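Local coordinates for protein glycosyl hydrolase, family 38 (Enterococcus faecalis, PDB 5KBP) that probably hydrolyses alpha-linked mannose residues, as a metal-binding alpha-mannosidase of glycosyl hydrolase family 38, at residues A[8-13]-A[224-229]; A[172-177]-A[184-189]; A[301-306]-A[763-768]; A[678-683]-A[719-724]; A[726-731]-A[780-785]. All blocks are in the same frame, centred on the assembly; numbering follows the deposited sequence.

Interaction 1: A[8-13]-A[224-229]; sequences KVYIVS and TNHLLM
Lys8 opens a parallel pairing by giving its N-H to Asn225 O and taking the N-H of Leu227 on its own carbonyl, the ladder that two parallel strands make when each alternate residue of one grips both flanks of its partner. Val9 turns to the other face; with CG1 anti to the backbone N (chi1 -176°), CG1 meets Met229 CG at 3.5 Å and CG2 faces Leu227 CD1. At Tyr10 the backbone bonds repeat, with Leu227 O and Met229 N, while the ring lies beside that of His226, rim to rim with planes at 47°. Its OH reaches His226 ND1 at 2.8 Å; since NE2 of that histidine is bonded to Glu273, both ring nitrogens are satisfied. Ile11 follows with CG1 against Met229 CB at 4.1 Å. Val12 N donates to Met229 O at 3.0 Å, and the ladder runs on to Asn231. In this parallel sheet of the family 38 N-terminal domain, strand 7-13 lies between 226-231 and 256-260, with helix 204-219 packing on Leu227 and Met229 and helix 263-270 on Tyr10 and Leu228.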
# COMPACT_ATOMS: atom_id res chain seq x y z
N LYS A 8 -22.18 -32.43 -29.55
CA LYS A 8 -21.37 -31.25 -29.76
C LYS A 8 -20.54 -30.97 -28.51
O LYS A 8 -21.05 -31.02 -27.39
CB LYS A 8 -22.24 -30.03 -30.09
CG LYS A 8 -22.94 -30.14 -31.44
CD LYS A 8 -23.38 -28.78 -31.95
CE LYS A 8 -23.94 -28.88 -33.35
NZ LYS A 8 -24.20 -27.53 -33.94
N VAL A 9 -19.26 -30.67 -28.72
CA VAL A 9 -18.31 -30.44 -27.64
C VAL A 9 -17.86 -28.99 -27.72
O VAL A 9 -17.13 -28.61 -28.65
CB VAL A 9 -17.11 -31.40 -27.72
CG1 VAL A 9 -16.20 -31.21 -26.53
CG2 VAL A 9 -17.60 -32.85 -27.80
N TYR A 10 -18.29 -28.18 -26.77
CA TYR A 10 -17.99 -26.75 -26.75
C TYR A 10 -16.77 -26.51 -25.87
O TYR A 10 -16.81 -26.71 -24.65
CB TYR A 10 -19.19 -25.95 -26.24
CG TYR A 10 -20.42 -26.08 -27.11
CD1 TYR A 10 -21.27 -27.17 -26.99
CD2 TYR A 10 -20.73 -25.11 -28.06
CE1 TYR A 10 -22.39 -27.30 -27.78
CE2 TYR A 10 -21.85 -25.23 -28.86
CZ TYR A 10 -22.68 -26.32 -28.71
OH TYR A 10 -23.80 -26.45 -29.51
N ILE A 11 -15.67 -26.08 -26.50
CA ILE A 11 -14.41 -25.85 -25.81
C ILE A 11 -14.25 -24.35 -25.61
O ILE A 11 -14.08 -23.59 -26.57
CB ILE A 11 -13.23 -26.44 -26.61
CG1 ILE A 11 -13.45 -27.95 -26.80
CG2 ILE A 11 -11.92 -26.17 -25.90
CD1 ILE A 11 -12.63 -28.54 -27.92
N VAL A 12 -14.29 -23.92 -24.35
CA VAL A 12 -14.20 -22.51 -23.98
C VAL A 12 -12.84 -22.29 -23.34
O VAL A 12 -12.59 -22.75 -22.21
CB VAL A 12 -15.33 -22.09 -23.05
CG1 VAL A 12 -15.14 -20.65 -22.58
CG2 VAL A 12 -16.68 -22.25 -23.74
N SER A 13 -11.95 -21.59 -24.04
CA SER A 13 -10.65 -21.24 -23.49
C SER A 13 -10.80 -20.09 -22.50
O SER A 13 -11.57 -19.15 -22.72
CB SER A 13 -9.68 -20.85 -24.61
OG SER A 13 -9.44 -21.95 -25.47
N THR A 224 -28.24 -32.55 -22.04
CA THR A 224 -28.40 -32.32 -23.46
C THR A 224 -27.23 -32.96 -24.20
O THR A 224 -26.31 -33.51 -23.60
CB THR A 224 -28.49 -30.82 -23.78
OG1 THR A 224 -27.18 -30.24 -23.66
CG2 THR A 224 -29.44 -30.12 -22.82
N ASN A 225 -27.28 -32.89 -25.53
CA ASN A 225 -26.16 -33.34 -26.36
C ASN A 225 -25.06 -32.29 -26.47
O ASN A 225 -24.13 -32.48 -27.27
CB ASN A 225 -26.66 -33.73 -27.75
CG ASN A 225 -27.58 -34.94 -27.72
OD1 ASN A 225 -27.40 -35.84 -26.91
ND2 ASN A 225 -28.56 -34.95 -28.61
N HIS A 226 -25.15 -31.21 -25.71
CA HIS A 226 -24.18 -30.12 -25.76
C HIS A 226 -23.29 -30.19 -24.53
O HIS A 226 -23.77 -30.09 -23.40
CB HIS A 226 -24.90 -28.77 -25.84
CG HIS A 226 -25.85 -28.67 -26.99
ND1 HIS A 226 -25.45 -28.36 -28.27
CD2 HIS A 226 -27.20 -28.85 -27.06
CE1 HIS A 226 -26.50 -28.35 -29.08
NE2 HIS A 226 -27.57 -28.64 -28.37
N LEU A 227 -21.99 -30.38 -24.76
CA LEU A 227 -21.03 -30.64 -23.71
C LEU A 227 -20.07 -29.46 -23.57
O LEU A 227 -19.67 -28.86 -24.57
CB LEU A 227 -20.25 -31.92 -24.01
CG LEU A 227 -21.11 -33.09 -24.51
CD1 LEU A 227 -20.26 -34.14 -25.20
CD2 LEU A 227 -21.88 -33.70 -23.35
N LEU A 228 -19.70 -29.15 -22.33
CA LEU A 228 -18.86 -28.00 -22.02
C LEU A 228 -17.50 -28.48 -21.54
O LEU A 228 -17.40 -29.19 -20.53
CB LEU A 228 -19.52 -27.12 -20.95
CG LEU A 228 -18.77 -25.83 -20.57
CD1 LEU A 228 -18.75 -24.85 -21.73
CD2 LEU A 228 -19.39 -25.19 -19.34
N MET A 229 -16.45 -28.09 -22.27
CA MET A 229 -15.07 -28.35 -21.88
C MET A 229 -14.40 -27.02 -21.56
O MET A 229 -14.26 -26.17 -22.44
CB MET A 229 -14.31 -29.08 -22.99
CG MET A 229 -14.89 -30.43 -23.38
SD MET A 229 -14.89 -31.63 -22.04
CE MET A 229 -13.15 -31.69 -21.65

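Interaction 2: A[172-177]-A[184-189]; sequences YSEMWW and KIFGLL
Trp176 is held between two side chains of the opposite strand, a compact example of how a beta hairpin uses cross-strand neighbours to cover both faces of an indole. Over one face comes Lys184, whose CE touches Trp176 CD2 at 3.5 Å. Its NZ makes a cation-pi contact, 4.1 Å from the centroid of the Trp176 six-membered ring and 15° off the normal. Toward the other face Phe186 turns its edge, a T-shaped pair with planes at 76°; Phe186, on the same side of the sheet as Trp176, has CG anti to the backbone N (chi1 175°). Farther along that side, Phe186 CZ meets Glu174 CG at 3.7 Å, the two side chains pointing the same way, while the Glu174 carboxylate is bonded to Ser223 through OE2. On the reverse side Trp177 CB lies against Ile185 CG1 at 3.8 Å, and Met175 CE reaches Leu189 CB at 3.7 Å. Paired backbone bonds join Met175 with Gly187 and Trp177 with Ile185. The hairpin sits inside a mixed sheet, with 147-150 beyond strand 184-189 and 280-282 beyond 174-178; helix 263-270 packs on Glu174, Phe186 and Leu188, helix 136-141 on Trp177 and Ile185.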
# COMPACT_ATOMS: atom_id res chain seq x y z
N TYR A 172 -27.95 -33.59 -13.17
CA TYR A 172 -27.30 -33.05 -14.36
C TYR A 172 -26.43 -31.85 -13.98
O TYR A 172 -26.57 -31.27 -12.91
CB TYR A 172 -28.34 -32.62 -15.41
CG TYR A 172 -29.42 -33.65 -15.66
CD1 TYR A 172 -29.18 -34.76 -16.45
CD2 TYR A 172 -30.68 -33.51 -15.10
CE1 TYR A 172 -30.16 -35.70 -16.68
CE2 TYR A 172 -31.67 -34.44 -15.32
CZ TYR A 172 -31.41 -35.54 -16.11
OH TYR A 172 -32.39 -36.47 -16.34
N SER A 173 -25.53 -31.51 -14.90
CA SER A 173 -24.70 -30.31 -14.77
C SER A 173 -25.45 -29.04 -15.15
O SER A 173 -24.85 -27.96 -15.10
CB SER A 173 -23.44 -30.45 -15.62
OG SER A 173 -23.75 -30.92 -16.93
N GLU A 174 -26.72 -29.14 -15.53
CA GLU A 174 -27.59 -28.00 -15.74
C GLU A 174 -28.76 -28.10 -14.77
O GLU A 174 -29.24 -29.21 -14.49
CB GLU A 174 -28.11 -27.94 -17.18
CG GLU A 174 -27.03 -27.87 -18.26
CD GLU A 174 -26.38 -29.21 -18.52
OE1 GLU A 174 -25.13 -29.27 -18.61
OE2 GLU A 174 -27.11 -30.22 -18.63
N MET A 175 -29.21 -26.96 -14.26
CA MET A 175 -30.23 -26.97 -13.23
C MET A 175 -30.89 -25.60 -13.17
O MET A 175 -30.39 -24.62 -13.71
CB MET A 175 -29.64 -27.34 -11.86
CG MET A 175 -28.74 -26.27 -11.27
SD MET A 175 -27.64 -26.89 -9.99
CE MET A 175 -26.64 -28.04 -10.94
N TRP A 176 -32.04 -25.56 -12.49
CA TRP A 176 -32.71 -24.31 -12.18
C TRP A 176 -32.31 -23.86 -10.78
O TRP A 176 -32.25 -24.68 -9.85
CB TRP A 176 -34.23 -24.45 -12.28
CG TRP A 176 -34.71 -24.79 -13.65
CD1 TRP A 176 -35.31 -25.94 -14.04
CD2 TRP A 176 -34.60 -23.97 -14.82
NE1 TRP A 176 -35.61 -25.89 -15.39
CE2 TRP A 176 -35.18 -24.69 -15.89
CE3 TRP A 176 -34.09 -22.69 -15.07
CZ2 TRP A 176 -35.25 -24.18 -17.18
CZ3 TRP A 176 -34.16 -22.19 -16.36
CH2 TRP A 176 -34.74 -22.93 -17.40
N TRP A 177 -32.04 -22.57 -10.63
CA TRP A 177 -31.66 -22.00 -9.34
C TRP A 177 -32.73 -20.98 -8.95
O TRP A 177 -32.84 -19.92 -9.58
CB TRP A 177 -30.28 -21.36 -9.41
CG TRP A 177 -29.69 -21.10 -8.06
CD1 TRP A 177 -30.25 -21.37 -6.85
CD2 TRP A 177 -28.41 -20.51 -7.78
NE1 TRP A 177 -29.40 -20.99 -5.84
CE2 TRP A 177 -28.27 -20.46 -6.38
CE3 TRP A 177 -27.37 -20.02 -8.59
CZ2 TRP A 177 -27.13 -19.94 -5.77
CZ3 TRP A 177 -26.25 -19.51 -7.97
CH2 TRP A 177 -26.13 -19.48 -6.58
N LYS A 184 -36.06 -17.26 -10.47
CA LYS A 184 -35.45 -18.48 -10.98
C LYS A 184 -34.54 -18.16 -12.16
O LYS A 184 -34.97 -17.48 -13.10
CB LYS A 184 -36.54 -19.49 -11.38
CG LYS A 184 -36.14 -20.49 -12.44
CD LYS A 184 -37.24 -21.53 -12.60
CE LYS A 184 -37.35 -22.03 -14.03
NZ LYS A 184 -37.77 -20.96 -14.97
N ILE A 185 -33.30 -18.63 -12.10
CA ILE A 185 -32.33 -18.46 -13.17
C ILE A 185 -31.84 -19.84 -13.61
O ILE A 185 -32.10 -20.85 -12.96
CB ILE A 185 -31.14 -17.57 -12.75
CG1 ILE A 185 -30.35 -18.24 -11.62
CG2 ILE A 185 -31.63 -16.20 -12.33
CD1 ILE A 185 -29.04 -17.56 -11.31
N PHE A 186 -31.13 -19.86 -14.73
CA PHE A 186 -30.52 -21.09 -15.23
C PHE A 186 -29.15 -21.28 -14.60
O PHE A 186 -28.32 -20.37 -14.64
CB PHE A 186 -30.41 -21.05 -16.76
CG PHE A 186 -29.68 -22.23 -17.34
CD1 PHE A 186 -30.27 -23.48 -17.36
CD2 PHE A 186 -28.40 -22.09 -17.85
CE1 PHE A 186 -29.60 -24.57 -17.89
CE2 PHE A 186 -27.72 -23.17 -18.38
CZ PHE A 186 -28.33 -24.41 -18.40
N GLY A 187 -28.92 -22.45 -14.03
CA GLY A 187 -27.67 -22.76 -13.35
C GLY A 187 -26.82 -23.70 -14.18
O GLY A 187 -27.29 -24.76 -14.62
N LEU A 188 -25.57 -23.30 -14.40
CA LEU A 188 -24.59 -24.10 -15.13
C LEU A 188 -23.50 -24.51 -14.15
O LEU A 188 -22.70 -23.68 -13.70
CB LEU A 188 -24.01 -23.31 -16.30
CG LEU A 188 -23.00 -24.04 -17.20
CD1 LEU A 188 -23.64 -25.29 -17.80
CD2 LEU A 188 -22.49 -23.13 -18.30
N LEU A 189 -23.46 -25.80 -13.81
CA LEU A 189 -22.52 -26.33 -12.83
C LEU A 189 -21.30 -26.91 -13.53
O LEU A 189 -21.43 -27.68 -14.49
CB LEU A 189 -23.19 -27.40 -11.97
CG LEU A 189 -22.25 -28.22 -11.08
CD1 LEU A 189 -21.64 -27.35 -9.99
CD2 LEU A 189 -22.97 -29.42 -10.49

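Interaction 3: A[301-306]-A[763-768]; sequences SARVYL and FATPEA
Arg303 lays its guanidinium flat on the backbone of Ala768, whose CA stands 3.7 Å above the plane, over its centre. Ala768 CB covers the same group toward Arg303 NH2, at 3.5 Å, and Thr765 CB comes up at the edge, 3.6 Å from that nitrogen. Contact across the two segments is therefore one of van der Waals touch, a case of an arginine offering its face to one neighbour while its N-H groups serve others. The polar bonds go to other residues. NH1 of Arg303 donates to Tyr305 OH at 2.8 Å, 3° out of the guanidinium plane; NE forms a salt bridge with Glu571, and NH2 one with Asp362. An extended chain from CG to NE, with chi2 at 178° and chi3 at -178°, carries the group across to the other segment. In the next shell Asp362 also accepts from Glu767 N, and the Glu767 carboxylate pairs with Arg366, which ties the 3-10 turn at 766-768 to helix 362-393. What results is a buried arginine just before helix 304-332, its charge met by acidic residues outside both segments, where the helical middle region meets the loop before strand 772-783 of the C-terminal beta region.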
# COMPACT_ATOMS: atom_id res chain seq x y z
N SER A 301 -13.11 -15.91 9.54
CA SER A 301 -12.41 -15.51 10.75
C SER A 301 -10.92 -15.31 10.55
O SER A 301 -10.24 -14.83 11.46
CB SER A 301 -12.64 -16.54 11.87
OG SER A 301 -12.09 -17.80 11.51
N ALA A 302 -10.39 -15.67 9.38
CA ALA A 302 -8.97 -15.48 9.10
C ALA A 302 -8.67 -14.00 8.91
O ALA A 302 -9.35 -13.31 8.15
CB ALA A 302 -8.56 -16.27 7.86
N ARG A 303 -7.64 -13.52 9.61
CA ARG A 303 -7.21 -12.12 9.55
C ARG A 303 -8.40 -11.17 9.74
O ARG A 303 -8.85 -10.49 8.82
CB ARG A 303 -6.48 -11.82 8.24
CG ARG A 303 -5.25 -12.69 7.98
CD ARG A 303 -4.63 -12.35 6.64
NE ARG A 303 -3.47 -13.19 6.33
CZ ARG A 303 -2.21 -12.82 6.49
NH1 ARG A 303 -1.92 -11.62 6.98
NH2 ARG A 303 -1.23 -13.65 6.17
N VAL A 304 -8.89 -11.16 10.98
CA VAL A 304 -10.13 -10.44 11.29
C VAL A 304 -9.99 -8.94 11.02
O VAL A 304 -10.98 -8.26 10.75
CB VAL A 304 -10.55 -10.72 12.74
CG1 VAL A 304 -9.50 -10.21 13.72
CG2 VAL A 304 -11.92 -10.12 13.04
N TYR A 305 -8.76 -8.42 11.09
CA TYR A 305 -8.56 -6.99 10.84
C TYR A 305 -8.95 -6.61 9.42
O TYR A 305 -9.38 -5.47 9.18
CB TYR A 305 -7.11 -6.60 11.13
CG TYR A 305 -6.08 -7.33 10.30
CD1 TYR A 305 -5.54 -8.54 10.73
CD2 TYR A 305 -5.64 -6.81 9.09
CE1 TYR A 305 -4.59 -9.21 9.98
CE2 TYR A 305 -4.69 -7.48 8.33
CZ TYR A 305 -4.17 -8.67 8.78
OH TYR A 305 -3.23 -9.34 8.03
N LEU A 306 -8.80 -7.53 8.47
CA LEU A 306 -9.28 -7.28 7.11
C LEU A 306 -10.79 -7.12 7.10
O LEU A 306 -11.33 -6.21 6.46
CB LEU A 306 -8.85 -8.41 6.18
CG LEU A 306 -7.36 -8.62 5.93
CD1 LEU A 306 -7.14 -9.89 5.12
CD2 LEU A 306 -6.76 -7.42 5.22
N PHE A 763 3.02 -22.43 2.48
CA PHE A 763 3.29 -21.00 2.39
C PHE A 763 3.18 -20.43 3.80
O PHE A 763 2.07 -20.23 4.30
CB PHE A 763 2.33 -20.31 1.43
CG PHE A 763 2.31 -20.91 0.05
CD1 PHE A 763 1.43 -21.94 -0.26
CD2 PHE A 763 3.17 -20.44 -0.94
CE1 PHE A 763 1.41 -22.49 -1.53
CE2 PHE A 763 3.15 -20.99 -2.20
CZ PHE A 763 2.27 -22.02 -2.50
N ALA A 764 4.32 -20.18 4.43
CA ALA A 764 4.32 -19.62 5.77
C ALA A 764 3.75 -18.21 5.76
O ALA A 764 4.16 -17.37 4.95
CB ALA A 764 5.74 -19.61 6.34
N THR A 765 2.79 -17.95 6.65
CA THR A 765 2.14 -16.65 6.78
C THR A 765 2.16 -16.26 8.25
O THR A 765 1.14 -16.39 8.95
CB THR A 765 0.72 -16.68 6.22
OG1 THR A 765 -0.01 -17.77 6.81
CG2 THR A 765 0.74 -16.85 4.71
N PRO A 766 3.30 -15.79 8.76
CA PRO A 766 3.36 -15.44 10.19
C PRO A 766 2.48 -14.26 10.57
O PRO A 766 2.02 -14.20 11.71
CB PRO A 766 4.85 -15.11 10.40
CG PRO A 766 5.36 -14.77 9.04
CD PRO A 766 4.60 -15.66 8.10
N GLU A 767 2.22 -13.33 9.65
CA GLU A 767 1.33 -12.22 9.96
C GLU A 767 -0.14 -12.64 9.99
O GLU A 767 -0.99 -11.83 10.38
CB GLU A 767 1.53 -11.09 8.96
CG GLU A 767 2.87 -10.38 9.12
CD GLU A 767 3.07 -9.27 8.11
OE1 GLU A 767 4.04 -8.50 8.27
OE2 GLU A 767 2.27 -9.17 7.16
N ALA A 768 -0.45 -13.87 9.58
CA ALA A 768 -1.78 -14.43 9.80
C ALA A 768 -2.03 -14.78 11.26
O ALA A 768 -3.17 -15.12 11.62
CB ALA A 768 -1.99 -15.66 8.93

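Interaction 4: A[678-683]-A[719-724]; sequences FPTGMV and VNVHDQ
Met682 and Val721 slide past each other in opposite directions, and their apolar contact is the looser part of the meeting, with Met682 CG 4.2 Å from Val721 CG1. Thr680 adds van der Waals touches, crossing Val721 at about a right angle: CG2 lies 3.9 Å from Val721 CB, while OG1 approaches Val721 CG1 at 3.6 Å and is itself bonded to Gly744 O. The thioether end meets polar atoms instead. The Met682 chain runs extended beyond CG, chi2 being -166° and chi3 169°, and this carries CE to Val721 O at 3.3 Å. Met682 and Asp723 cross at about a right angle, with SD 3.6 Å from OD2, although the carboxylate has stronger partners in the salt bridge to Lys726 and the bond from Asn725 N. Side chains from the end of strand 672-679, of one antiparallel sheet, thus meet strand 718-722, of another. The chemistry is consistent with a contact of van der Waals touches, the polar ends of Thr680 and Asp723 being held by residues beyond it.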
# COMPACT_ATOMS: atom_id res chain seq x y z
N PHE A 678 -22.68 -16.94 23.88
CA PHE A 678 -23.97 -16.39 24.31
C PHE A 678 -24.98 -17.53 24.39
O PHE A 678 -25.70 -17.80 23.42
CB PHE A 678 -24.46 -15.30 23.36
CG PHE A 678 -23.61 -14.06 23.37
CD1 PHE A 678 -23.77 -13.11 24.36
CD2 PHE A 678 -22.67 -13.85 22.38
CE1 PHE A 678 -23.00 -11.96 24.37
CE2 PHE A 678 -21.89 -12.70 22.38
CZ PHE A 678 -22.06 -11.76 23.38
N PRO A 679 -25.06 -18.21 25.53
CA PRO A 679 -26.06 -19.27 25.69
C PRO A 679 -27.47 -18.70 25.66
O PRO A 679 -27.86 -17.92 26.52
CB PRO A 679 -25.72 -19.88 27.05
CG PRO A 679 -24.30 -19.51 27.30
CD PRO A 679 -24.13 -18.16 26.67
N THR A 680 -28.24 -19.10 24.64
CA THR A 680 -29.61 -18.63 24.51
C THR A 680 -30.58 -19.40 25.40
O THR A 680 -31.64 -18.85 25.75
CB THR A 680 -30.07 -18.74 23.05
OG1 THR A 680 -30.08 -20.12 22.65
CG2 THR A 680 -29.14 -17.96 22.14
N GLY A 681 -30.25 -20.63 25.77
CA GLY A 681 -31.11 -21.41 26.64
C GLY A 681 -32.23 -22.15 25.94
O GLY A 681 -33.09 -22.73 26.61
N MET A 682 -32.25 -22.15 24.60
CA MET A 682 -33.30 -22.83 23.85
C MET A 682 -32.67 -23.61 22.70
O MET A 682 -31.83 -23.07 21.97
CB MET A 682 -34.33 -21.83 23.32
CG MET A 682 -33.76 -20.49 22.93
SD MET A 682 -35.04 -19.24 22.68
CE MET A 682 -34.04 -17.76 22.57
N VAL A 683 -33.07 -24.87 22.56
CA VAL A 683 -32.58 -25.74 21.50
C VAL A 683 -33.66 -25.79 20.42
O VAL A 683 -34.71 -26.42 20.60
CB VAL A 683 -32.26 -27.14 22.03
CG1 VAL A 683 -31.84 -28.06 20.89
CG2 VAL A 683 -31.17 -27.07 23.09
N VAL A 719 -26.80 -12.46 14.05
CA VAL A 719 -27.28 -13.83 14.08
C VAL A 719 -28.31 -13.93 15.20
O VAL A 719 -28.16 -13.31 16.25
CB VAL A 719 -26.13 -14.84 14.28
CG1 VAL A 719 -25.32 -14.50 15.52
CG2 VAL A 719 -26.66 -16.26 14.36
N ASN A 720 -29.38 -14.70 14.96
CA ASN A 720 -30.51 -14.75 15.87
C ASN A 720 -30.92 -16.18 16.17
O ASN A 720 -30.83 -17.06 15.31
CB ASN A 720 -31.71 -13.98 15.29
CG ASN A 720 -32.95 -14.10 16.14
OD1 ASN A 720 -33.77 -14.99 15.94
ND2 ASN A 720 -33.10 -13.20 17.10
N VAL A 721 -31.37 -16.41 17.41
CA VAL A 721 -31.94 -17.67 17.84
C VAL A 721 -33.21 -17.35 18.62
O VAL A 721 -33.17 -16.56 19.57
CB VAL A 721 -30.96 -18.49 18.71
CG1 VAL A 721 -31.69 -19.60 19.44
CG2 VAL A 721 -29.83 -19.05 17.86
N HIS A 722 -34.33 -17.96 18.23
CA HIS A 722 -35.60 -17.64 18.86
C HIS A 722 -36.55 -18.82 18.74
O HIS A 722 -36.43 -19.66 17.85
CB HIS A 722 -36.23 -16.39 18.23
CG HIS A 722 -36.76 -16.62 16.84
ND1 HIS A 722 -35.99 -16.46 15.71
CD2 HIS A 722 -37.99 -16.99 16.41
CE1 HIS A 722 -36.72 -16.72 14.64
NE2 HIS A 722 -37.94 -17.04 15.04
N ASP A 723 -37.50 -18.87 19.68
CA ASP A 723 -38.63 -19.78 19.58
C ASP A 723 -39.92 -18.98 19.48
O ASP A 723 -39.91 -17.83 19.02
CB ASP A 723 -38.67 -20.75 20.77
CG ASP A 723 -38.61 -20.04 22.11
OD1 ASP A 723 -38.90 -18.83 22.18
OD2 ASP A 723 -38.28 -20.71 23.12
N GLN A 724 -41.04 -19.56 19.93
CA GLN A 724 -42.33 -18.90 19.81
C GLN A 724 -42.56 -17.84 20.88
O GLN A 724 -43.59 -17.15 20.82
CB GLN A 724 -43.45 -19.94 19.87

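Interaction 5: A[726-731]-A[780-785]; sequences KGVTIF and LSLHGK
His783 packs over Gly727 in an antiparallel beta pairing, part of the large sheet of the C-terminal beta region, where strand 727-732 runs beside 772-783. From CB, CG stands between the backbone N and the carbonyl carbon (chi1 69°), 4.1 Å from Gly727 O. On one branch ND1 lies 4.0 Å from Gly727 CA and makes a weak bond to Gly784 O; on the other, CD2 faces Gly727 C at 3.7 Å and, across a right-angled crossing, Thr729 OG1. At the tip, CE1 and NE2 bear on Gly727 CA, which stands 3.2 Å above the ring plane, offset toward the rim, a CH-pi contact. Gly727, having no side chain, lets its CA come this close to the ring: a worked example of glycine making a place for an aromatic neighbour across a strand pair. NE2 is in turn bonded to Asn720 of the next strand. On the other face the cross-strand pairs are apolar, Val728 beside Leu782 and Ile730 crossing Leu780. Backbone bonds link Thr729 and Ser781 in both directions, and the shortest of them runs from Thr729 N to Ser781 O at 2.8 Å.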
# COMPACT_ATOMS: atom_id res chain seq x y z
N LYS A 726 -39.52 -16.18 22.91
CA LYS A 726 -38.36 -15.36 23.22
C LYS A 726 -37.31 -15.52 22.13
O LYS A 726 -37.38 -16.42 21.30
CB LYS A 726 -37.78 -15.72 24.59
CG LYS A 726 -37.85 -17.20 24.90
CD LYS A 726 -37.03 -17.56 26.13
CE LYS A 726 -37.39 -18.94 26.64
NZ LYS A 726 -37.31 -19.97 25.57
N GLY A 727 -36.32 -14.63 22.16
CA GLY A 727 -35.26 -14.67 21.17
C GLY A 727 -34.10 -13.79 21.57
O GLY A 727 -34.24 -12.84 22.34
N VAL A 728 -32.93 -14.14 21.03
CA VAL A 728 -31.69 -13.41 21.28
C VAL A 728 -31.05 -13.07 19.94
O VAL A 728 -30.92 -13.94 19.07
CB VAL A 728 -30.71 -14.22 22.14
CG1 VAL A 728 -29.42 -13.44 22.37
CG2 VAL A 728 -31.34 -14.59 23.47
N THR A 729 -30.67 -11.81 19.77
CA THR A 729 -29.96 -11.35 18.58
C THR A 729 -28.59 -10.84 18.98
O THR A 729 -28.46 -10.06 19.93
CB THR A 729 -30.74 -10.24 17.85
OG1 THR A 729 -32.01 -10.74 17.42
CG2 THR A 729 -29.96 -9.75 16.64
N ILE A 730 -27.56 -11.29 18.27
CA ILE A 730 -26.18 -10.88 18.50
C ILE A 730 -25.68 -10.20 17.24
O ILE A 730 -25.57 -10.85 16.18
CB ILE A 730 -25.28 -12.07 18.87
CG1 ILE A 730 -25.84 -12.81 20.09
CG2 ILE A 730 -23.86 -11.60 19.14
CD1 ILE A 730 -25.91 -11.97 21.34
N PHE A 731 -25.37 -8.91 17.33
CA PHE A 731 -24.83 -8.17 16.20
C PHE A 731 -23.36 -7.86 16.42
O PHE A 731 -22.84 -7.95 17.54
CB PHE A 731 -25.62 -6.87 15.96
CG PHE A 731 -25.73 -5.98 17.16
CD1 PHE A 731 -26.78 -6.12 18.05
CD2 PHE A 731 -24.80 -4.97 17.38
CE1 PHE A 731 -26.89 -5.29 19.16
CE2 PHE A 731 -24.91 -4.14 18.48
CZ PHE A 731 -25.96 -4.29 19.37
N LEU A 780 -25.71 -7.14 21.99
CA LEU A 780 -26.79 -8.07 22.29
C LEU A 780 -28.12 -7.34 22.26
O LEU A 780 -28.20 -6.17 22.66
CB LEU A 780 -26.57 -8.73 23.67
CG LEU A 780 -27.57 -9.74 24.25
CD1 LEU A 780 -26.84 -10.73 25.14
CD2 LEU A 780 -28.66 -9.03 25.05
N SER A 781 -29.16 -8.02 21.80
CA SER A 781 -30.50 -7.45 21.75
C SER A 781 -31.52 -8.56 21.96
O SER A 781 -31.48 -9.58 21.27
CB SER A 781 -30.76 -6.74 20.42
OG SER A 781 -32.05 -6.16 20.40
N LEU A 782 -32.43 -8.36 22.92
CA LEU A 782 -33.44 -9.35 23.27
C LEU A 782 -34.79 -8.95 22.69
O LEU A 782 -35.09 -7.77 22.51
CB LEU A 782 -33.54 -9.50 24.79
CG LEU A 782 -32.26 -9.93 25.51
CD1 LEU A 782 -32.48 -9.99 27.02
CD2 LEU A 782 -31.76 -11.26 24.98
N HIS A 783 -35.61 -9.96 22.39
CA HIS A 783 -36.94 -9.74 21.87
C HIS A 783 -37.86 -10.84 22.36
O HIS A 783 -37.41 -11.87 22.87
CB HIS A 783 -36.94 -9.66 20.34
CG HIS A 783 -36.65 -10.96 19.66
ND1 HIS A 783 -37.60 -11.94 19.48
CD2 HIS A 783 -35.51 -11.44 19.11
CE1 HIS A 783 -37.05 -12.97 18.86
NE2 HIS A 783 -35.79 -12.69 18.61
N GLY A 784 -39.17 -10.62 22.21
CA GLY A 784 -40.16 -11.58 22.64
C GLY A 784 -40.83 -12.31 21.49
O GLY A 784 -40.34 -13.34 21.03
N LYS A 785 -41.96 -11.78 21.03
CA LYS A 785 -42.69 -12.40 19.94
C LYS A 785 -41.80 -12.46 18.70
O LYS A 785 -41.01 -11.54 18.46
CB LYS A 785 -43.97 -11.62 19.64
CG LYS A 785 -44.97 -12.32 18.74

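In the fold
Interactions 1 and 2 belong to the N-terminal domain and touch directly, Leu228 CD2 meeting Leu188 CD2 at 3.9 Å; the hairpin of interaction 2 lies within the chain span that interaction 1 brings together. Two residues of a calcium site seen in this protein, Phe253 and Tyr256, are close to interaction 1, the side chain of Val9 being about 4 Å from that of Tyr256, although no calcium is bound to this chain in this model. Interactions 4 and 5, with centres about 8 Å apart, meet in one sheet through strand 718-722, next to 727-732: Val721 O and Val728 N, 2.8 Å apart, probably form a hydrogen bond. Interaction 3 stands apart, its nearest atoms about 12 Å from interaction 5 and about 21 Å from interaction 2.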